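Local coordinates for penicillin binding protein 2X (PDB 5U47) that probably cross-links septal peptidoglycan as a cell-division transpeptidase and is probably inactivated by beta-lactams that acylate its active-site serine, at residues A[430-435]-A[455-460]; A[641-646]-A[660-665]; A[650-655]-A[685-690]; A[675-680]-A[700-705]. The protein carries 1 engineered substitution. All coordinates share one frame; numbering follows the deposited sequence.

Interaction 1. Residues A[430-435]-A[455-460]; sequences GIMLEP and EVIGKP
I431 and V456 meet through their methyls where two short, weakly bonded segments run antiparallel. V456 is the bump on this face, and I431 and L433 form the hollow. CG1 of V456 presses on I431 CG2 at 3.5 Å, tighter than usual for two carbons. CG2 of V456 turns to L433 CD2, 4.0 Å away. The opposite face carries M432. A bend at its last torsion (chi3 73°) puts CE against I457 CD1 at 3.8 Å. I457 has CG1 between its own N and carbonyl carbon (chi1 58°), which places CG1 against M432 O. Its CD1 also reaches E434 OE1. P460 CD touches both G430 O and M432 CB, while helix 416-427 lies against M432, I457 and P460.

I457 N gives M432 O an almost straight bond of 2.9 Å, and E434 N bonds E455 O at 3.0 Å. A water joins E434 O to E455 N. E434 and E455 lie side by side and point the same way, with E434 OE2 and E455 OE1 4.6 Å apart. R610 forms a salt bridge with E455 and a weak, long ion pair with E434. Its positive charge would probably ease the repulsion between the two buried carboxylates.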
# COMPACT_ATOMS: atom_id res chain seq x y z
N GLY A 430 -7.99 -21.38 1.94
CA GLY A 430 -7.24 -21.71 0.74
C GLY A 430 -7.38 -20.74 -0.42
O GLY A 430 -6.64 -20.85 -1.38
N ILE A 431 -8.30 -19.77 -0.29
CA ILE A 431 -8.65 -18.81 -1.36
C ILE A 431 -7.85 -17.53 -1.22
O ILE A 431 -8.09 -16.74 -0.31
CB ILE A 431 -10.17 -18.50 -1.31
CG1 ILE A 431 -10.97 -19.81 -1.39
CG2 ILE A 431 -10.59 -17.53 -2.42
CD1 ILE A 431 -12.42 -19.66 -1.01
N MET A 432 -6.94 -17.31 -2.15
CA MET A 432 -6.05 -16.17 -2.11
C MET A 432 -6.78 -14.91 -2.56
O MET A 432 -7.57 -14.93 -3.53
CB MET A 432 -4.83 -16.44 -2.98
CG MET A 432 -3.65 -15.56 -2.68
SD MET A 432 -2.10 -16.24 -3.34
CE MET A 432 -2.43 -15.87 -5.04
N LEU A 433 -6.49 -13.81 -1.85
CA LEU A 433 -7.09 -12.51 -2.08
C LEU A 433 -6.03 -11.49 -2.43
O LEU A 433 -4.87 -11.60 -2.00
CB LEU A 433 -7.80 -12.02 -0.81
CG LEU A 433 -8.87 -12.93 -0.20
CD1 LEU A 433 -9.45 -12.34 1.09
CD2 LEU A 433 -9.99 -13.17 -1.19
N GLU A 434 -6.43 -10.50 -3.22
CA GLU A 434 -5.54 -9.39 -3.57
C GLU A 434 -5.55 -8.40 -2.39
O GLU A 434 -6.62 -7.97 -1.95
CB GLU A 434 -6.07 -8.70 -4.82
CG GLU A 434 -5.25 -7.51 -5.31
CD GLU A 434 -3.95 -7.88 -6.01
OE1 GLU A 434 -3.45 -9.03 -5.91
OE2 GLU A 434 -3.42 -6.98 -6.67
N PRO A 435 -4.36 -8.05 -1.86
CA PRO A 435 -4.34 -7.04 -0.82
C PRO A 435 -4.89 -5.72 -1.40
O PRO A 435 -4.62 -5.43 -2.56
CB PRO A 435 -2.85 -6.92 -0.46
CG PRO A 435 -2.29 -8.24 -0.84
CD PRO A 435 -3.01 -8.58 -2.11
N GLU A 455 -11.25 -9.20 -3.79
CA GLU A 455 -10.84 -9.73 -5.09
C GLU A 455 -10.17 -11.09 -4.92
O GLU A 455 -9.04 -11.19 -4.42
CB GLU A 455 -9.89 -8.74 -5.77
CG GLU A 455 -9.48 -9.16 -7.18
CD GLU A 455 -8.46 -8.24 -7.85
OE1 GLU A 455 -8.02 -7.21 -7.26
OE2 GLU A 455 -8.08 -8.54 -9.02
N VAL A 456 -10.85 -12.15 -5.36
CA VAL A 456 -10.32 -13.52 -5.31
C VAL A 456 -9.40 -13.69 -6.50
O VAL A 456 -9.79 -13.40 -7.63
CB VAL A 456 -11.47 -14.54 -5.34
CG1 VAL A 456 -10.95 -15.96 -5.49
CG2 VAL A 456 -12.37 -14.39 -4.10
N ILE A 457 -8.18 -14.16 -6.26
CA ILE A 457 -7.18 -14.25 -7.34
C ILE A 457 -6.55 -15.61 -7.54
O ILE A 457 -5.67 -15.74 -8.39
CB ILE A 457 -6.07 -13.20 -7.15
CG1 ILE A 457 -5.40 -13.38 -5.80
CG2 ILE A 457 -6.66 -11.80 -7.26
CD1 ILE A 457 -4.16 -12.54 -5.64
N GLY A 458 -6.98 -16.61 -6.74
CA GLY A 458 -6.46 -17.96 -6.87
C GLY A 458 -6.80 -18.85 -5.70
O GLY A 458 -7.46 -18.43 -4.73
N LYS A 459 -6.36 -20.09 -5.80
CA LYS A 459 -6.59 -21.07 -4.75
C LYS A 459 -5.41 -22.05 -4.73
O LYS A 459 -5.45 -23.11 -5.36
CB LYS A 459 -7.92 -21.79 -4.96
CG LYS A 459 -8.21 -22.71 -3.79
CD LYS A 459 -9.64 -23.17 -3.71
CE LYS A 459 -9.83 -23.99 -2.44
NZ LYS A 459 -11.09 -24.76 -2.52
N PRO A 460 -4.34 -21.67 -4.02
CA PRO A 460 -3.15 -22.52 -4.00
C PRO A 460 -3.32 -23.86 -3.26
O PRO A 460 -2.70 -24.83 -3.67
CB PRO A 460 -2.09 -21.65 -3.31
CG PRO A 460 -2.72 -20.39 -2.92
CD PRO A 460 -4.11 -20.34 -3.43
O HOH W 1 -9.32 -8.59 -1.77

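Interaction 2. Residues A[641-646]-A[660-665]; sequences QILIMT and KKNVET
Strand 641-646 and helix 660-665 run nearly parallel, 19° apart with axes 8.7 Å from each other, and L643 faces N662 where their CA atoms come nearest. N662 has the largest share of the contact. Its CG lies anti to its own carbonyl carbon (chi1 -71°), and the amide reaches the start of the strand. Both N-H groups of ND2 are used, each in the plane of the amide. One goes to Q641 O at 2.9 Å, from above that carbonyl plane. The other meets Q641 OE1 at 2.9 Å, in plane and on a lone pair. This double grip fixes the rotation of the N662 amide. Q641 OE1 also accepts from T659 N, and Q641 NE2 donates to G657 O, so the loop before the helix holds the Q641 amide too.

L643 slides past N662 in the opposite direction. Its CD1 rests 3.4 Å from N662 O. A water takes a bond from K661 NZ and sits 2.7 Å from N662 OD1. The strand is the middle one of the first PASTA sheet and the helix belongs to the second domain, so this is packing between two tandem PASTA domains.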
# COMPACT_ATOMS: atom_id res chain seq x y z
N GLN A 641 -14.77 -8.08 -12.82
CA GLN A 641 -13.62 -8.89 -13.18
C GLN A 641 -13.48 -8.91 -14.69
O GLN A 641 -14.43 -9.25 -15.39
CB GLN A 641 -13.84 -10.30 -12.66
CG GLN A 641 -12.66 -11.25 -12.82
CD GLN A 641 -13.08 -12.66 -12.46
OE1 GLN A 641 -13.71 -13.35 -13.28
NE2 GLN A 641 -12.78 -13.08 -11.23
N ILE A 642 -12.30 -8.58 -15.19
CA ILE A 642 -12.06 -8.58 -16.63
C ILE A 642 -10.78 -9.34 -16.94
O ILE A 642 -9.92 -9.51 -16.07
CB ILE A 642 -11.98 -7.14 -17.21
CG1 ILE A 642 -10.72 -6.41 -16.74
CG2 ILE A 642 -13.26 -6.36 -16.88
CD1 ILE A 642 -10.41 -5.17 -17.54
N LEU A 643 -10.67 -9.79 -18.19
CA LEU A 643 -9.48 -10.51 -18.64
C LEU A 643 -8.62 -9.62 -19.53
O LEU A 643 -9.14 -8.93 -20.40
CB LEU A 643 -9.85 -11.73 -19.46
CG LEU A 643 -10.71 -12.81 -18.84
CD1 LEU A 643 -10.95 -13.88 -19.90
CD2 LEU A 643 -10.06 -13.38 -17.59
N ILE A 644 -7.31 -9.66 -19.31
CA ILE A 644 -6.32 -8.96 -20.12
C ILE A 644 -5.42 -10.07 -20.63
O ILE A 644 -4.66 -10.67 -19.85
CB ILE A 644 -5.50 -7.93 -19.31
CG1 ILE A 644 -6.39 -6.81 -18.78
CG2 ILE A 644 -4.39 -7.32 -20.16
CD1 ILE A 644 -5.68 -5.90 -17.80
N MET A 645 -5.52 -10.39 -21.92
CA MET A 645 -4.66 -11.44 -22.49
C MET A 645 -3.41 -10.80 -23.06
O MET A 645 -3.51 -9.96 -23.94
CB MET A 645 -5.36 -12.23 -23.58
CG MET A 645 -4.62 -13.51 -23.99
SD MET A 645 -5.46 -14.35 -25.34
CE MET A 645 -5.01 -13.33 -26.73
N THR A 646 -2.25 -11.22 -22.56
CA THR A 646 -1.00 -10.65 -23.05
C THR A 646 -0.60 -11.37 -24.32
O THR A 646 -1.23 -12.36 -24.71
CB THR A 646 0.15 -10.82 -22.04
OG1 THR A 646 0.52 -12.20 -21.95
CG2 THR A 646 -0.27 -10.29 -20.68
N LYS A 660 -18.32 -16.94 -15.00
CA LYS A 660 -18.61 -17.78 -16.16
C LYS A 660 -18.36 -17.00 -17.46
O LYS A 660 -17.81 -17.54 -18.42
CB LYS A 660 -20.05 -18.30 -16.12
CG LYS A 660 -20.34 -19.28 -17.25
CD LYS A 660 -21.73 -19.88 -17.17
CE LYS A 660 -21.94 -20.88 -18.31
NZ LYS A 660 -23.17 -21.69 -18.14
N LYS A 661 -18.74 -15.73 -17.48
CA LYS A 661 -18.49 -14.87 -18.65
C LYS A 661 -17.01 -14.89 -19.03
O LYS A 661 -16.66 -15.01 -20.20
CB LYS A 661 -18.92 -13.42 -18.35
CG LYS A 661 -18.70 -12.41 -19.48
CD LYS A 661 -19.12 -11.01 -19.00
CE LYS A 661 -18.98 -9.94 -20.08
NZ LYS A 661 -17.58 -9.72 -20.52
N ASN A 662 -16.15 -14.79 -18.03
CA ASN A 662 -14.71 -14.83 -18.29
C ASN A 662 -14.18 -16.21 -18.71
O ASN A 662 -13.34 -16.30 -19.59
CB ASN A 662 -13.95 -14.19 -17.14
CG ASN A 662 -14.15 -12.69 -17.11
OD1 ASN A 662 -14.42 -12.08 -18.15
ND2 ASN A 662 -14.01 -12.07 -15.92
N VAL A 663 -14.73 -17.28 -18.14
CA VAL A 663 -14.37 -18.61 -18.58
C VAL A 663 -14.76 -18.75 -20.06
O VAL A 663 -13.97 -19.27 -20.84
CB VAL A 663 -15.07 -19.71 -17.75
CG1 VAL A 663 -14.74 -21.08 -18.32
CG2 VAL A 663 -14.63 -19.65 -16.29
N GLU A 664 -15.95 -18.28 -20.42
CA GLU A 664 -16.43 -18.35 -21.83
C GLU A 664 -15.56 -17.54 -22.79
O GLU A 664 -15.28 -17.98 -23.90
CB GLU A 664 -17.88 -17.86 -21.95
CG GLU A 664 -18.93 -18.75 -21.30
CD GLU A 664 -20.36 -18.27 -21.54
OE1 GLU A 664 -21.17 -18.26 -20.58
OE2 GLU A 664 -20.69 -17.90 -22.70
N THR A 665 -15.16 -16.35 -22.37
CA THR A 665 -14.34 -15.48 -23.20
C THR A 665 -12.99 -16.15 -23.45
O THR A 665 -12.53 -16.26 -24.59
CB THR A 665 -14.14 -14.10 -22.56
OG1 THR A 665 -15.42 -13.49 -22.36
CG2 THR A 665 -13.28 -13.21 -23.43
O HOH W 2 -15.07 -9.51 -18.71

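Interaction 3. Residues A[650-655]-A[685-690]; sequences TELPDM and TKQSVA
Q687 and L652 reach toward each other tip to tip, and with M655 they make up most of this contact. Q687 stands at the end of strand 683-687. Its CG sits between its own N and carbonyl carbon (chi1 61°). The chain is extended beyond it, and the amide lies at the loop 652-655. OE1 accepts from M655 N at 2.8 Å, in plane and on a lone pair. NE2 donates to P653 O at 3.2 Å, an almost straight bond lying in both the amide plane and the carbonyl plane. The second N-H of NE2 turns back to V689 O in its own segment, at 2.9 Å. Three bonds therefore fix the rotation of the amide and settle which end is oxygen and which is nitrogen.

L652 supplies the apolar part. Its CD2 is the touching branch. It lies 3.6 Å from V689 CG1, with the two side chains crossing at about a right angle. The same methyl comes within 3.3 Å of V689 O and 3.7 Å of Q687 NE2. Its other methyl, CD1, packs on I701, and the side chain also touches F666 of helix 660-670.

M655 crosses Q687 at about a right angle. Its CB lies 3.4 Å from OE1, while its far end leads away, with CE against V663 of that helix.

The contact joins the loop entering the second PASTA domain to an outer strand of its sheet. One neutral side chain serves a backbone N-H and two backbone carbonyls, so the loop is held by directional bonds without charge pairing across the segments.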
# COMPACT_ATOMS: atom_id res chain seq x y z
N THR A 650 0.60 -19.25 -22.83
CA THR A 650 0.67 -20.65 -23.24
C THR A 650 0.26 -21.71 -22.21
O THR A 650 0.14 -22.88 -22.57
CB THR A 650 2.12 -21.01 -23.63
OG1 THR A 650 2.96 -20.86 -22.49
CG2 THR A 650 2.62 -20.13 -24.79
N GLU A 651 0.09 -21.32 -20.95
CA GLU A 651 -0.29 -22.25 -19.87
C GLU A 651 -1.66 -21.93 -19.27
O GLU A 651 -2.03 -20.76 -19.14
CB GLU A 651 0.76 -22.22 -18.76
CG GLU A 651 2.12 -22.78 -19.14
CD GLU A 651 3.11 -22.81 -17.97
OE1 GLU A 651 2.90 -22.09 -16.97
OE2 GLU A 651 4.11 -23.55 -18.06
N LEU A 652 -2.40 -22.98 -18.89
CA LEU A 652 -3.72 -22.84 -18.29
C LEU A 652 -3.60 -22.13 -16.94
O LEU A 652 -2.78 -22.51 -16.11
CB LEU A 652 -4.34 -24.22 -18.04
CG LEU A 652 -5.79 -24.25 -17.55
CD1 LEU A 652 -6.72 -23.65 -18.60
CD2 LEU A 652 -6.18 -25.69 -17.27
N PRO A 653 -4.40 -21.07 -16.73
CA PRO A 653 -4.37 -20.39 -15.44
C PRO A 653 -5.07 -21.15 -14.32
O PRO A 653 -5.76 -22.11 -14.58
CB PRO A 653 -5.21 -19.13 -15.69
CG PRO A 653 -5.27 -18.97 -17.17
CD PRO A 653 -5.14 -20.32 -17.76
N ASP A 654 -4.87 -20.67 -13.09
CA ASP A 654 -5.63 -21.11 -11.91
C ASP A 654 -6.87 -20.24 -12.13
O ASP A 654 -6.79 -19.01 -12.09
CB ASP A 654 -4.87 -20.77 -10.63
CG ASP A 654 -5.72 -20.90 -9.36
OD1 ASP A 654 -6.93 -21.18 -9.43
OD2 ASP A 654 -5.13 -20.68 -8.26
N MET A 655 -8.00 -20.88 -12.41
CA MET A 655 -9.21 -20.17 -12.76
C MET A 655 -10.18 -20.03 -11.59
O MET A 655 -11.32 -19.59 -11.78
CB MET A 655 -9.88 -20.89 -13.95
CG MET A 655 -9.02 -20.96 -15.21
SD MET A 655 -9.66 -22.10 -16.46
CE MET A 655 -11.18 -21.29 -16.89
N THR A 685 -15.24 -22.90 -8.99
CA THR A 685 -14.79 -23.51 -7.73
C THR A 685 -13.87 -24.71 -7.97
O THR A 685 -13.17 -25.13 -7.06
CB THR A 685 -15.95 -23.95 -6.82
OG1 THR A 685 -16.82 -24.85 -7.53
CG2 THR A 685 -16.74 -22.73 -6.33
N LYS A 686 -13.90 -25.28 -9.18
CA LYS A 686 -13.03 -26.41 -9.52
C LYS A 686 -12.80 -26.45 -11.02
O LYS A 686 -13.65 -26.02 -11.80
CB LYS A 686 -13.62 -27.76 -9.05
CG LYS A 686 -13.89 -27.87 -7.55
CD LYS A 686 -14.35 -29.26 -7.13
CE LYS A 686 -13.25 -30.30 -7.29
NZ LYS A 686 -13.67 -31.64 -6.78
N GLN A 687 -11.63 -26.96 -11.43
CA GLN A 687 -11.29 -27.12 -12.84
C GLN A 687 -10.70 -28.53 -12.97
O GLN A 687 -9.97 -28.96 -12.09
CB GLN A 687 -10.32 -26.02 -13.32
CG GLN A 687 -8.98 -25.98 -12.62
CD GLN A 687 -8.23 -24.71 -12.96
OE1 GLN A 687 -8.56 -23.65 -12.45
NE2 GLN A 687 -7.23 -24.81 -13.82
N SER A 688 -11.06 -29.24 -14.03
CA SER A 688 -10.64 -30.64 -14.22
C SER A 688 -9.22 -30.77 -14.76
O SER A 688 -8.65 -31.85 -14.73
CB SER A 688 -11.62 -31.37 -15.15
OG SER A 688 -11.54 -30.85 -16.48
N VAL A 689 -8.67 -29.68 -15.28
CA VAL A 689 -7.28 -29.66 -15.76
C VAL A 689 -6.50 -28.68 -14.87
O VAL A 689 -6.93 -27.54 -14.70
CB VAL A 689 -7.20 -29.23 -17.23
CG1 VAL A 689 -5.74 -29.21 -17.69
CG2 VAL A 689 -8.04 -30.17 -18.10
N ALA A 690 -5.37 -29.13 -14.34
CA ALA A 690 -4.58 -28.32 -13.42
C ALA A 690 -3.94 -27.09 -14.06
O ALA A 690 -3.59 -27.10 -15.24
CB ALA A 690 -3.50 -29.17 -12.78

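Interaction 4. Residues A[675-680]-A[700-705]; sequences TYKGGK and KITITL
Y676 and L705 each place CG anti to the carbonyl carbon and beside their own backbone N (chi1 -63° and -60°), on a pair of parallel strands. The pair belongs to the sheet of the second PASTA domain, in which strand 700-706 is central. Strand 673-677 flanks it in parallel, and strand 683-687 flanks it on the other side, running antiparallel.

The backbones form a regular ladder. T675 and K677 each use both N and O, and their partners are I701, I703 and L705. T675 N bonds I701 O, and T675 O takes I703 N. K677 repeats the pattern one step on, with K677 N bonded to I703 O and L705 N to K677 O at 2.7 Å.

The face with Y676 and I703 is the inner one. Y676 lies alongside I703 and points the same way. Ring atom CD1 meets L705 CD1 at 3.9 Å and I703 CG2 at 4.1 Å, both obliquely. Helix 660-670 covers the ring, where K660 adds a cation-pi contact and V663 packs. L705 CD1 also lies 3.5 Å from G679 O in the poorly ordered turn after the strand.

T675, K677, T702 and T704 occupy the other, more open face. K677 runs across both threonines of the central strand. Its CD lies 4.0 Å from T702 CG2 and 3.8 Å from T704 OG1. The chain then bends at chi3 (63°). At its end, K677 NZ donates to a water at 2.9 Å, and that water also bonds T704 OG1 at 2.6 Å.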
# COMPACT_ATOMS: atom_id res chain seq x y z
N THR A 675 -17.14 -27.71 -20.42
CA THR A 675 -18.33 -28.37 -19.91
C THR A 675 -18.57 -27.78 -18.53
O THR A 675 -17.65 -27.78 -17.70
CB THR A 675 -18.10 -29.89 -19.81
OG1 THR A 675 -17.91 -30.41 -21.12
CG2 THR A 675 -19.28 -30.59 -19.16
N TYR A 676 -19.76 -27.25 -18.27
CA TYR A 676 -20.05 -26.64 -16.96
C TYR A 676 -20.86 -27.52 -16.05
O TYR A 676 -21.74 -28.25 -16.49
CB TYR A 676 -20.81 -25.30 -17.12
CG TYR A 676 -20.01 -24.26 -17.85
CD1 TYR A 676 -19.04 -23.49 -17.18
CD2 TYR A 676 -20.20 -24.05 -19.21
CE1 TYR A 676 -18.30 -22.54 -17.86
CE2 TYR A 676 -19.45 -23.10 -19.90
CZ TYR A 676 -18.52 -22.34 -19.22
OH TYR A 676 -17.78 -21.41 -19.91
N LYS A 677 -20.53 -27.45 -14.76
CA LYS A 677 -21.30 -28.07 -13.70
C LYS A 677 -21.69 -26.90 -12.79
O LYS A 677 -20.81 -26.21 -12.29
CB LYS A 677 -20.48 -29.05 -12.87
CG LYS A 677 -20.07 -30.34 -13.56
CD LYS A 677 -19.19 -31.18 -12.63
CE LYS A 677 -19.91 -31.62 -11.36
NZ LYS A 677 -19.03 -32.49 -10.53
N GLY A 678 -22.98 -26.67 -12.59
CA GLY A 678 -23.43 -25.60 -11.69
C GLY A 678 -24.17 -24.49 -12.41
O GLY A 678 -24.16 -24.43 -13.64
N GLY A 679 -24.81 -23.63 -11.62
CA GLY A 679 -25.62 -22.52 -12.13
C GLY A 679 -24.78 -21.44 -12.78
O GLY A 679 -23.68 -21.16 -12.32
N LYS A 680 -25.32 -20.84 -13.84
CA LYS A 680 -24.64 -19.79 -14.63
C LYS A 680 -24.17 -18.56 -13.83
O LYS A 680 -23.18 -17.92 -14.19
CB LYS A 680 -25.54 -19.36 -15.80
CG LYS A 680 -25.02 -18.16 -16.60
CD LYS A 680 -25.61 -18.07 -18.00
CE LYS A 680 -25.03 -19.13 -18.93
NZ LYS A 680 -25.53 -18.98 -20.32
N LYS A 700 -10.34 -29.74 -23.79
CA LYS A 700 -11.55 -29.77 -23.00
C LYS A 700 -11.27 -29.57 -21.52
O LYS A 700 -10.27 -30.06 -21.00
CB LYS A 700 -12.23 -31.14 -23.13
CG LYS A 700 -12.60 -31.56 -24.54
CD LYS A 700 -13.24 -32.94 -24.55
CE LYS A 700 -13.59 -33.38 -25.95
NZ LYS A 700 -14.42 -34.62 -25.93
N ILE A 701 -12.17 -28.86 -20.84
CA ILE A 701 -12.08 -28.70 -19.42
C ILE A 701 -13.49 -28.77 -18.84
O ILE A 701 -14.45 -28.25 -19.43
CB ILE A 701 -11.47 -27.35 -18.99
CG1 ILE A 701 -10.14 -27.07 -19.69
CG2 ILE A 701 -11.27 -27.33 -17.48
CD1 ILE A 701 -9.62 -25.66 -19.44
N THR A 702 -13.61 -29.43 -17.70
CA THR A 702 -14.85 -29.43 -16.95
C THR A 702 -14.66 -28.40 -15.84
O THR A 702 -13.75 -28.52 -15.00
CB THR A 702 -15.23 -30.80 -16.37
OG1 THR A 702 -15.50 -31.70 -17.44
CG2 THR A 702 -16.50 -30.68 -15.51
N ILE A 703 -15.49 -27.37 -15.87
CA ILE A 703 -15.46 -26.30 -14.88
C ILE A 703 -16.68 -26.40 -13.98
O ILE A 703 -17.82 -26.41 -14.47
CB ILE A 703 -15.50 -24.95 -15.60
CG1 ILE A 703 -14.18 -24.69 -16.33
CG2 ILE A 703 -15.84 -23.81 -14.64
CD1 ILE A 703 -12.99 -24.45 -15.42
N THR A 704 -16.44 -26.41 -12.68
CA THR A 704 -17.50 -26.41 -11.69
C THR A 704 -17.70 -24.96 -11.25
O THR A 704 -16.73 -24.25 -10.94
CB THR A 704 -17.14 -27.29 -10.49
OG1 THR A 704 -16.88 -28.62 -10.96
CG2 THR A 704 -18.28 -27.34 -9.44
N LEU A 705 -18.95 -24.53 -11.23
CA LEU A 705 -19.32 -23.18 -10.80
C LEU A 705 -20.06 -23.25 -9.46
O LEU A 705 -20.87 -24.15 -9.23
CB LEU A 705 -20.23 -22.51 -11.83
CG LEU A 705 -19.68 -22.34 -13.24
CD1 LEU A 705 -20.78 -21.85 -14.16
CD2 LEU A 705 -18.49 -21.39 -13.23
O HOH W 3 -17.26 -30.61 -9.28

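Overall arrangement
Interaction 1, in the transpeptidase domain range, and interaction 2 are buried. Interactions 3 and 4 are partly buried, and 4 has the most exposed residues. Interactions 1 and 4 are both strand pairings, the first short and irregular, the last a regular ladder. Interactions 2 and 3 are each centred on one side-chain amide: Q687 bonds backbone atoms, N662 a backbone carbonyl and the Q641 side chain. Interactions 3 and 4 share one sheet: S688 OG bonds T702 N. Helix 660-670 links interaction 2 to both, through V663 on M655 and on Y676. A hydrogen bond between K459 N and D654 OD2 joins interaction 1 to interaction 3 across the domain boundary.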